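Local coordinates for Rho GTPase-activating protein 26 (Gallus gallus, PDB 1F7C) that switches off small GTPases of the Rho family, acting on RHOA and CDC42 by speeding up their GTP hydrolysis, through the RhoGAP (BH) domain described here, at residues S39-K42 with K43-A47; Q69-L72 with S73-D77; I203-E206 with I207-N211. One frame throughout, in Å; residues are numbered along the deposited sequence.

Contact 1 of 3, residues S39-K42 with K43-A47; sequences SIIK and KCIHA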
ATOM      1  N   SER A  39       2.238  13.516  -3.875  1.00 41.93           N
ATOM      2  CA  SER A  39       2.099  13.854  -5.281  1.00 41.51           C
ATOM      3  C   SER A  39       2.394  12.603  -6.115  1.00 41.34           C
ATOM      4  O   SER A  39       1.644  12.241  -7.020  1.00 39.65           O
ATOM      5  CB  SER A  39       3.086  14.968  -5.635  1.00 44.17           C
ATOM      6  OG  SER A  39       3.156  15.179  -7.034  1.00 48.16           O
ATOM      7  N   ILE A  40       3.497  11.946  -5.786  1.00 41.19           N
ATOM      8  CA  ILE A  40       3.908  10.735  -6.476  1.00 40.15           C
ATOM      9  C   ILE A  40       2.839   9.650  -6.362  1.00 40.81           C
ATOM     10  O   ILE A  40       2.471   9.027  -7.356  1.00 42.45           O
ATOM     11  CB  ILE A  40       5.243  10.212  -5.893  1.00 39.52           C
ATOM     12  CG1 ILE A  40       6.359  11.215  -6.210  1.00 39.97           C
ATOM     13  CG2 ILE A  40       5.567   8.832  -6.452  1.00 39.79           C
ATOM     14  CD1 ILE A  40       7.742  10.743  -5.810  1.00 34.71           C
ATOM     15  N   ILE A  41       2.340   9.428  -5.153  1.00 38.77           N
ATOM     16  CA  ILE A  41       1.316   8.425  -4.934  1.00 39.46           C
ATOM     17  C   ILE A  41       0.037   8.717  -5.715  1.00 40.41           C
ATOM     18  O   ILE A  41      -0.519   7.825  -6.353  1.00 40.56           O
ATOM     19  CB  ILE A  41       0.971   8.310  -3.446  1.00 38.13           C
ATOM     20  CG1 ILE A  41       2.163   7.733  -2.692  1.00 36.78           C
ATOM     21  CG2 ILE A  41      -0.257   7.424  -3.257  1.00 37.69           C
ATOM     22  CD1 ILE A  41       2.503   6.325  -3.102  1.00 34.03           C
ATOM     23  N   LYS A  42      -0.427   9.962  -5.659  1.00 39.48           N
ATOM     24  CA  LYS A  42      -1.638  10.351  -6.368  1.00 41.26           C
ATOM     25  C   LYS A  42      -1.504  10.227  -7.888  1.00 40.55           C
ATOM     26  O   LYS A  42      -2.418   9.763  -8.555  1.00 40.21           O
ATOM     27  CB  LYS A  42      -2.039  11.780  -5.994  1.00 40.82           C
ATOM     28  CG  LYS A  42      -2.574  11.898  -4.586  1.00 46.90           C
ATOM     29  CD  LYS A  42      -3.043  13.310  -4.255  1.00 52.08           C
ATOM     30  CE  LYS A  42      -1.893  14.298  -4.224  1.00 54.07           C
ATOM     31  NZ  LYS A  42      -2.342  15.636  -3.729  1.00 60.39           N
ATOM     32  N   LYS A  43      -0.367  10.646  -8.430  1.00 40.91           N
ATOM     33  CA  LYS A  43      -0.151  10.558  -9.863  1.00 40.89           C
ATOM     34  C   LYS A  43      -0.136   9.099 -10.304  1.00 40.41           C
ATOM     35  O   LYS A  43      -0.633   8.764 -11.381  1.00 41.46           O
ATOM     36  CB  LYS A  43       1.170  11.218 -10.247  1.00 43.45           C
ATOM     37  CG  LYS A  43       1.231  12.719 -10.038  1.00 45.20           C
ATOM     38  CD  LYS A  43       2.621  13.242 -10.417  1.00 49.23           C
ATOM     39  CE  LYS A  43       2.775  14.736 -10.142  1.00 51.08           C
ATOM     40  NZ  LYS A  43       1.819  15.576 -10.922  1.00 52.74           N
ATOM     41  N   CYS A  44       0.430   8.230  -9.471  1.00 38.59           N
ATOM     42  CA  CYS A  44       0.503   6.812  -9.794  1.00 36.07           C
ATOM     43  C   CYS A  44      -0.842   6.122  -9.636  1.00 36.29           C
ATOM     44  O   CYS A  44      -1.212   5.270 -10.446  1.00 36.93           O
ATOM     45  CB  CYS A  44       1.542   6.117  -8.920  1.00 36.04           C
ATOM     46  SG  CYS A  44       3.249   6.493  -9.346  1.00 38.96           S
ATOM     47  N   ILE A  45      -1.577   6.489  -8.594  1.00 34.35           N
ATOM     48  CA  ILE A  45      -2.881   5.886  -8.358  1.00 33.19           C
ATOM     49  C   ILE A  45      -3.812   6.233  -9.506  1.00 33.70           C
ATOM     50  O   ILE A  45      -4.496   5.371 -10.052  1.00 31.50           O
ATOM     51  CB  ILE A  45      -3.520   6.394  -7.045  1.00 32.12           C
ATOM     52  CG1 ILE A  45      -2.759   5.841  -5.846  1.00 31.05           C
ATOM     53  CG2 ILE A  45      -4.976   5.993  -6.977  1.00 30.51           C
ATOM     54  CD1 ILE A  45      -2.368   4.416  -6.008  1.00 33.00           C
ATOM     55  N   HIS A  46      -3.815   7.508  -9.873  1.00 34.93           N
ATOM     56  CA  HIS A  46      -4.666   7.992 -10.941  1.00 36.62           C
ATOM     57  C   HIS A  46      -4.421   7.314 -12.277  1.00 35.97           C
ATOM     58  O   HIS A  46      -5.373   6.959 -12.973  1.00 35.47           O
ATOM     59  CB  HIS A  46      -4.510   9.501 -11.101  1.00 38.25           C
ATOM     60  CG  HIS A  46      -5.388  10.076 -12.166  1.00 42.01           C
ATOM     61  ND1 HIS A  46      -4.973  10.223 -13.472  1.00 42.75           N
ATOM     62  CD2 HIS A  46      -6.685  10.463 -12.133  1.00 41.75           C
ATOM     63  CE1 HIS A  46      -5.979  10.675 -14.199  1.00 43.41           C
ATOM     64  NE2 HIS A  46      -7.028  10.827 -13.413  1.00 43.83           N
ATOM     65  N   ALA A  47      -3.154   7.135 -12.637  1.00 34.48           N
ATOM     66  CA  ALA A  47      -2.818   6.503 -13.908  1.00 34.23           C
ATOM     67  C   ALA A  47      -3.254   5.040 -13.956  1.00 33.45           C
ATOM     68  O   ALA A  47      -3.798   4.569 -14.964  1.00 33.72           O
ATOM     69  CB  ALA A  47      -1.314   6.609 -14.172  1.00 33.13           C
TER
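S39 and K43 meet one helical turn apart, through backbone and side chains together. Among the hydrogen bonds, four consecutive i to i+4 pairs run from the amides of K43, C44, I45 and H46 to the carbonyls of S39, I40, I41 and K42; K43 N to S39 O measures 2.9 Å, and the N-H points at the oxygen at 163°. Polar and aliphatic atoms mix next. With CG beside its own backbone N (chi1 -66°), K43 lays its methylenes back over S39, so that CG sits 3.1 Å from S39 O and CE 3.2 Å from S39 OG. The bend at the last torsion then carries NZ off toward a weak bond with the T86 carbonyl. In place of K43, an alanine here would probably uncover part of S39, whose carbonyl keeps its backbone bond, and leave T86 O without this weak donor. Apolar packing occupies another side of the helix: I41 and I45 lie alongside, pointing the same way, with I41 CG2 3.9 Å from I45 CG1. Both isoleucines also touch L101. The arrangement is that of an amphipathic alpha-helix, here one of the helices of the all-helical RhoGAP domain, packed on helix 94-106.

Contact 2 of 3, residues Q69-L72 with S73-D77; sequences QKLL and SILMD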
ATOM      1  N   GLN A  69      13.377   3.989 -12.349  1.00 67.01           N
ATOM      2  CA  GLN A  69      14.224   5.034 -11.773  1.00 66.59           C
ATOM      3  C   GLN A  69      14.101   6.347 -12.536  1.00 65.02           C
ATOM      4  O   GLN A  69      14.128   7.427 -11.942  1.00 64.86           O
ATOM      5  CB  GLN A  69      15.692   4.594 -11.774  1.00 68.04           C
ATOM      6  CG  GLN A  69      15.997   3.377 -10.918  1.00 68.79           C
ATOM      7  CD  GLN A  69      15.557   3.559  -9.481  1.00 70.28           C
ATOM      8  OE1 GLN A  69      15.654   4.655  -8.925  1.00 71.12           O
ATOM      9  NE2 GLN A  69      15.081   2.483  -8.866  1.00 70.98           N
ATOM     10  N   LYS A  70      13.966   6.248 -13.854  1.00 63.60           N
ATOM     11  CA  LYS A  70      13.853   7.432 -14.692  1.00 63.80           C
ATOM     12  C   LYS A  70      12.543   8.177 -14.462  1.00 63.05           C
ATOM     13  O   LYS A  70      12.511   9.406 -14.496  1.00 63.80           O
ATOM     14  CB  LYS A  70      13.988   7.054 -16.170  1.00 65.01           C
ATOM     15  CG  LYS A  70      14.026   8.261 -17.092  1.00 67.62           C
ATOM     16  CD  LYS A  70      14.261   7.867 -18.539  1.00 70.36           C
ATOM     17  CE  LYS A  70      14.248   9.093 -19.445  1.00 73.33           C
ATOM     18  NZ  LYS A  70      14.453   8.726 -20.874  1.00 76.17           N
ATOM     19  N   LEU A  71      11.462   7.435 -14.238  1.00 62.57           N
ATOM     20  CA  LEU A  71      10.169   8.062 -13.987  1.00 60.89           C
ATOM     21  C   LEU A  71      10.224   8.706 -12.609  1.00 60.37           C
ATOM     22  O   LEU A  71       9.742   9.825 -12.411  1.00 58.87           O
ATOM     23  CB  LEU A  71       9.041   7.022 -14.041  1.00 60.77           C
ATOM     24  CG  LEU A  71       7.644   7.468 -13.580  1.00 59.00           C
ATOM     25  CD1 LEU A  71       7.200   8.697 -14.353  1.00 59.20           C
ATOM     26  CD2 LEU A  71       6.654   6.334 -13.772  1.00 59.06           C
ATOM     27  N   LEU A  72      10.827   7.995 -11.661  1.00 60.56           N
ATOM     28  CA  LEU A  72      10.964   8.498 -10.300  1.00 62.85           C
ATOM     29  C   LEU A  72      11.677   9.844 -10.283  1.00 64.88           C
ATOM     30  O   LEU A  72      11.169  10.817  -9.722  1.00 65.23           O
ATOM     31  CB  LEU A  72      11.728   7.492  -9.436  1.00 60.52           C
ATOM     32  CG  LEU A  72      10.890   6.319  -8.929  1.00 60.18           C
ATOM     33  CD1 LEU A  72      11.753   5.339  -8.157  1.00 60.01           C
ATOM     34  CD2 LEU A  72       9.785   6.862  -8.038  1.00 59.11           C
ATOM     35  N   SER A  73      12.847   9.900 -10.912  1.00 67.23           N
ATOM     36  CA  SER A  73      13.631  11.132 -10.963  1.00 68.64           C
ATOM     37  C   SER A  73      12.813  12.298 -11.509  1.00 68.50           C
ATOM     38  O   SER A  73      13.029  13.447 -11.129  1.00 69.12           O
ATOM     39  CB  SER A  73      14.880  10.929 -11.822  1.00 69.51           C
ATOM     40  OG  SER A  73      14.533  10.650 -13.167  1.00 72.74           O
ATOM     41  N   ILE A  74      11.872  12.007 -12.399  1.00 68.59           N
ATOM     42  CA  ILE A  74      11.036  13.056 -12.966  1.00 69.06           C
ATOM     43  C   ILE A  74       9.914  13.430 -12.003  1.00 70.08           C
ATOM     44  O   ILE A  74       9.432  14.566 -12.004  1.00 69.09           O
ATOM     45  CB  ILE A  74      10.408  12.616 -14.302  1.00 68.48           C
ATOM     46  CG1 ILE A  74      11.509  12.297 -15.310  1.00 69.19           C
ATOM     47  CG2 ILE A  74       9.497  13.715 -14.840  1.00 67.92           C
ATOM     48  CD1 ILE A  74      10.991  11.875 -16.670  1.00 69.46           C
ATOM     49  N   LEU A  75       9.506  12.468 -11.180  1.00 71.72           N
ATOM     50  CA  LEU A  75       8.431  12.687 -10.218  1.00 72.87           C
ATOM     51  C   LEU A  75       8.898  13.394  -8.953  1.00 74.42           C
ATOM     52  O   LEU A  75       8.081  13.878  -8.178  1.00 73.92           O
ATOM     53  CB  LEU A  75       7.780  11.351  -9.837  1.00 72.24           C
ATOM     54  CG  LEU A  75       7.030  10.563 -10.919  1.00 71.92           C
ATOM     55  CD1 LEU A  75       6.570   9.227 -10.360  1.00 70.47           C
ATOM     56  CD2 LEU A  75       5.841  11.368 -11.410  1.00 71.79           C
ATOM     57  N   MET A  76      10.208  13.468  -8.748  1.00 77.64           N
ATOM     58  CA  MET A  76      10.738  14.105  -7.548  1.00 81.74           C
ATOM     59  C   MET A  76      10.633  15.635  -7.517  1.00 84.93           C
ATOM     60  O   MET A  76      10.278  16.203  -6.482  1.00 85.41           O
ATOM     61  CB  MET A  76      12.187  13.669  -7.327  1.00 80.96           C
ATOM     62  CG  MET A  76      12.370  12.151  -7.299  1.00 80.91           C
ATOM     63  SD  MET A  76      11.384  11.301  -6.040  1.00 81.88           S
ATOM     64  CE  MET A  76      12.585  10.177  -5.306  1.00 78.58           C
ATOM     65  N   ASP A  77      10.928  16.303  -8.631  1.00 88.37           N
ATOM     66  CA  ASP A  77      10.841  17.768  -8.676  1.00 91.74           C
ATOM     67  C   ASP A  77      11.220  18.313 -10.053  1.00 93.89           C
ATOM     68  O   ASP A  77      11.861  17.616 -10.842  1.00 94.22           O
ATOM     69  CB  ASP A  77      11.775  18.381  -7.622  1.00 92.90           C
ATOM     70  CG  ASP A  77      11.544  19.875  -7.426  1.00 94.20           C
ATOM     71  OD1 ASP A  77      10.476  20.248  -6.894  1.00 94.14           O
ATOM     72  OD2 ASP A  77      12.423  20.676  -7.814  1.00 95.03           O
TER
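S73 N reaches back to Q69 O at 3.0 Å with an angle of 169°, a regular i to i+4 bond in the last turns of helix 65-76. From there the backbone pattern becomes mixed. I74 N makes weak bonds to both K70 O and L71 O, while L75 N holds L71 O at 2.9 Å and adds a weak bond to L72 O, which also takes a weak bond from M76 N. Such bifurcation between i+4 and i+3 partners is consistent with the helix tightening toward 3-10 geometry near its end, and D77 has already left helical geometry.

Among the side chains, S73 turns back on the helix itself. Standing between its own backbone N and carbonyl carbon (chi1 64°), S73 OG donates to K70 O at 2.7 Å, approaching from above the carbonyl plane. K70 O therefore holds a short hydroxyl bond beside the weak amide one. I74 CG1 lies 3.2 Å from K70 O, so a methylene also packs against this carbonyl. On the inner face, the side chains of L71 and L75 cross at a slant, L71 CG lying 3.8 Å from L75 CD1. The first torsion of M76 (chi1 -54°) sets its CG beside the backbone N, and M76 CG thereby comes 3.0 Å from L72 O.

These side chains divide between two neighbouring helices and a loop. L71 and L72 lean on helix 94-106, through T96, I97, A100 and T103, whereas L75 and M76 touch I40 of helix 35-51. W92, in a loop, meets K70, L71 and I74.

Contact 3 of 3, residues I203-E206 with I207-N211; sequences IVIE and ILIEN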
ATOM      1  N   ILE A 203      -1.775 -10.463   6.455  1.00 32.72           N
ATOM      2  CA  ILE A 203      -3.157 -10.447   6.937  1.00 33.12           C
ATOM      3  C   ILE A 203      -3.579  -9.017   7.290  1.00 33.39           C
ATOM      4  O   ILE A 203      -4.738  -8.621   7.106  1.00 32.47           O
ATOM      5  CB  ILE A 203      -3.323 -11.328   8.205  1.00 35.40           C
ATOM      6  CG1 ILE A 203      -2.912 -12.772   7.898  1.00 38.60           C
ATOM      7  CG2 ILE A 203      -4.756 -11.281   8.698  1.00 32.88           C
ATOM      8  CD1 ILE A 203      -3.681 -13.402   6.754  1.00 40.57           C
ATOM      9  N   VAL A 204      -2.625  -8.247   7.801  1.00 32.62           N
ATOM     10  CA  VAL A 204      -2.883  -6.870   8.176  1.00 31.60           C
ATOM     11  C   VAL A 204      -3.303  -6.074   6.931  1.00 30.21           C
ATOM     12  O   VAL A 204      -4.296  -5.344   6.961  1.00 27.07           O
ATOM     13  CB  VAL A 204      -1.620  -6.234   8.843  1.00 32.83           C
ATOM     14  CG1 VAL A 204      -1.754  -4.720   8.913  1.00 28.98           C
ATOM     15  CG2 VAL A 204      -1.444  -6.795  10.256  1.00 33.37           C
ATOM     16  N   ILE A 205      -2.558  -6.224   5.837  1.00 27.73           N
ATOM     17  CA  ILE A 205      -2.894  -5.506   4.619  1.00 29.08           C
ATOM     18  C   ILE A 205      -4.288  -5.932   4.128  1.00 29.27           C
ATOM     19  O   ILE A 205      -5.088  -5.091   3.712  1.00 28.39           O
ATOM     20  CB  ILE A 205      -1.851  -5.760   3.520  1.00 30.33           C
ATOM     21  CG1 ILE A 205      -0.449  -5.412   4.048  1.00 31.07           C
ATOM     22  CG2 ILE A 205      -2.197  -4.951   2.276  1.00 30.14           C
ATOM     23  CD1 ILE A 205      -0.309  -4.028   4.668  1.00 26.76           C
ATOM     24  N   GLU A 206      -4.572  -7.233   4.196  1.00 26.12           N
ATOM     25  CA  GLU A 206      -5.858  -7.761   3.774  1.00 27.94           C
ATOM     26  C   GLU A 206      -6.993  -7.120   4.548  1.00 27.99           C
ATOM     27  O   GLU A 206      -7.997  -6.713   3.966  1.00 29.41           O
ATOM     28  CB  GLU A 206      -5.913  -9.268   3.973  1.00 30.76           C
ATOM     29  CG  GLU A 206      -5.089 -10.069   2.988  1.00 33.29           C
ATOM     30  CD  GLU A 206      -5.261 -11.551   3.211  1.00 36.19           C
ATOM     31  OE1 GLU A 206      -6.296 -11.932   3.802  1.00 37.50           O
ATOM     32  OE2 GLU A 206      -4.383 -12.333   2.795  1.00 35.94           O
ATOM     33  N   ILE A 207      -6.840  -7.037   5.863  1.00 28.29           N
ATOM     34  CA  ILE A 207      -7.861  -6.435   6.701  1.00 29.13           C
ATOM     35  C   ILE A 207      -8.071  -4.965   6.339  1.00 27.93           C
ATOM     36  O   ILE A 207      -9.195  -4.487   6.295  1.00 28.46           O
ATOM     37  CB  ILE A 207      -7.488  -6.544   8.191  1.00 30.42           C
ATOM     38  CG1 ILE A 207      -7.533  -8.013   8.627  1.00 32.08           C
ATOM     39  CG2 ILE A 207      -8.451  -5.721   9.034  1.00 30.83           C
ATOM     40  CD1 ILE A 207      -6.886  -8.290   9.983  1.00 31.50           C
ATOM     41  N   LEU A 208      -6.985  -4.255   6.067  1.00 28.85           N
ATOM     42  CA  LEU A 208      -7.076  -2.844   5.713  1.00 27.89           C
ATOM     43  C   LEU A 208      -7.753  -2.609   4.372  1.00 27.60           C
ATOM     44  O   LEU A 208      -8.412  -1.587   4.184  1.00 28.36           O
ATOM     45  CB  LEU A 208      -5.689  -2.205   5.705  1.00 26.42           C
ATOM     46  CG  LEU A 208      -5.051  -1.990   7.084  1.00 29.07           C
ATOM     47  CD1 LEU A 208      -3.691  -1.338   6.916  1.00 25.36           C
ATOM     48  CD2 LEU A 208      -5.951  -1.119   7.941  1.00 25.60           C
ATOM     49  N   ILE A 209      -7.580  -3.542   3.438  1.00 27.57           N
ATOM     50  CA  ILE A 209      -8.199  -3.427   2.118  1.00 27.52           C
ATOM     51  C   ILE A 209      -9.706  -3.709   2.227  1.00 28.74           C
ATOM     52  O   ILE A 209     -10.530  -2.949   1.721  1.00 27.98           O
ATOM     53  CB  ILE A 209      -7.571  -4.424   1.103  1.00 27.10           C
ATOM     54  CG1 ILE A 209      -6.117  -4.034   0.822  1.00 25.95           C
ATOM     55  CG2 ILE A 209      -8.381  -4.448  -0.202  1.00 21.09           C
ATOM     56  CD1 ILE A 209      -5.360  -5.054  -0.015  1.00 22.76           C
ATOM     57  N   GLU A 210     -10.059  -4.782   2.925  1.00 28.46           N
ATOM     58  CA  GLU A 210     -11.454  -5.154   3.072  1.00 31.26           C
ATOM     59  C   GLU A 210     -12.324  -4.295   3.982  1.00 30.96           C
ATOM     60  O   GLU A 210     -13.543  -4.337   3.871  1.00 31.50           O
ATOM     61  CB  GLU A 210     -11.552  -6.620   3.490  1.00 34.46           C
ATOM     62  CG  GLU A 210     -11.351  -7.570   2.320  1.00 43.92           C
ATOM     63  CD  GLU A 210     -11.451  -9.027   2.715  1.00 50.43           C
ATOM     64  OE1 GLU A 210     -12.448  -9.391   3.372  1.00 55.35           O
ATOM     65  OE2 GLU A 210     -10.538  -9.808   2.364  1.00 52.88           O
ATOM     66  N   ASN A 211     -11.719  -3.506   4.865  1.00 29.56           N
ATOM     67  CA  ASN A 211     -12.503  -2.671   5.767  1.00 28.06           C
ATOM     68  C   ASN A 211     -12.034  -1.233   5.721  1.00 28.52           C
ATOM     69  O   ASN A 211     -12.152  -0.517   6.718  1.00 27.45           O
ATOM     70  CB  ASN A 211     -12.373  -3.175   7.202  1.00 27.57           C
ATOM     71  CG  ASN A 211     -12.743  -4.640   7.343  1.00 31.36           C
ATOM     72  OD1 ASN A 211     -13.921  -4.999   7.395  1.00 28.68           O
ATOM     73  ND2 ASN A 211     -11.730  -5.498   7.394  1.00 31.69           N
TER
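Two isoleucine pairs, I203 with I207 and I205 with I209, repeat the same oblique crossing along helix 198-210. In each the CG2 methyl of the earlier residue meets the CD1 methyl of the later one: I203 CG2 is 3.9 Å from I207 CD1, and I205 CG2 is likewise 3.9 Å from I209 CD1. The later isoleucines share a shape, with CG1 beside the backbone N and the chain extended beyond it (chi2 167° in I207), which carries CD1 back along the helix to its partner. On the way, I207 CG1 passes 3.2 Å from I203 O, the same carbonyl that accepts the I207 amide at 161°. V204 CG1 and L208 CD1 make a looser pair at 4.4 Å. This is one of the packing helices of the RhoGAP helical bundle: L208 touches I137 and V141 of helix 130-141, I209 touches M156 and L159 of helix 146-164, and I205 reaches L184 of helix 173-184. E206 and E210 extend in step, and their carboxylates are near without contact, E206 OE1 5.0 Å from E210 OE2, which would probably be mildly unfavourable, while both chains touch V173 of helix 173-184. At the C-terminal end N211 turns its amide inward, and N211 ND2 donates to I207 O at 2.9 Å, in the carbonyl plane and on a lone pair; the N211 backbone amide reaches that same oxygen with a weak bond.

In the fold
Contacts 1, 2 and 3 follow one another along the chain, each confined to a single helix or its end: 35-51, 65-76 and 198-210. The first two helices are successive and pack directly, with I40 CD1 lying 3.7 Å from M76 SD, so contacts 1 and 2 touch directly, through I40, K43, L75 and M76; their centres are 12 Å apart. Contact 3 lies across the chain's centre from both, about 21 Å from contact 1 and 30 Å from contact 2 between centres. Helix 146-164 bridges part of this gap, touching both contact 1 and contact 3. All three are structural packing within one RhoGAP domain, away from the predicted arginine finger, R60, in the connection between helices 35-51 and 65-76.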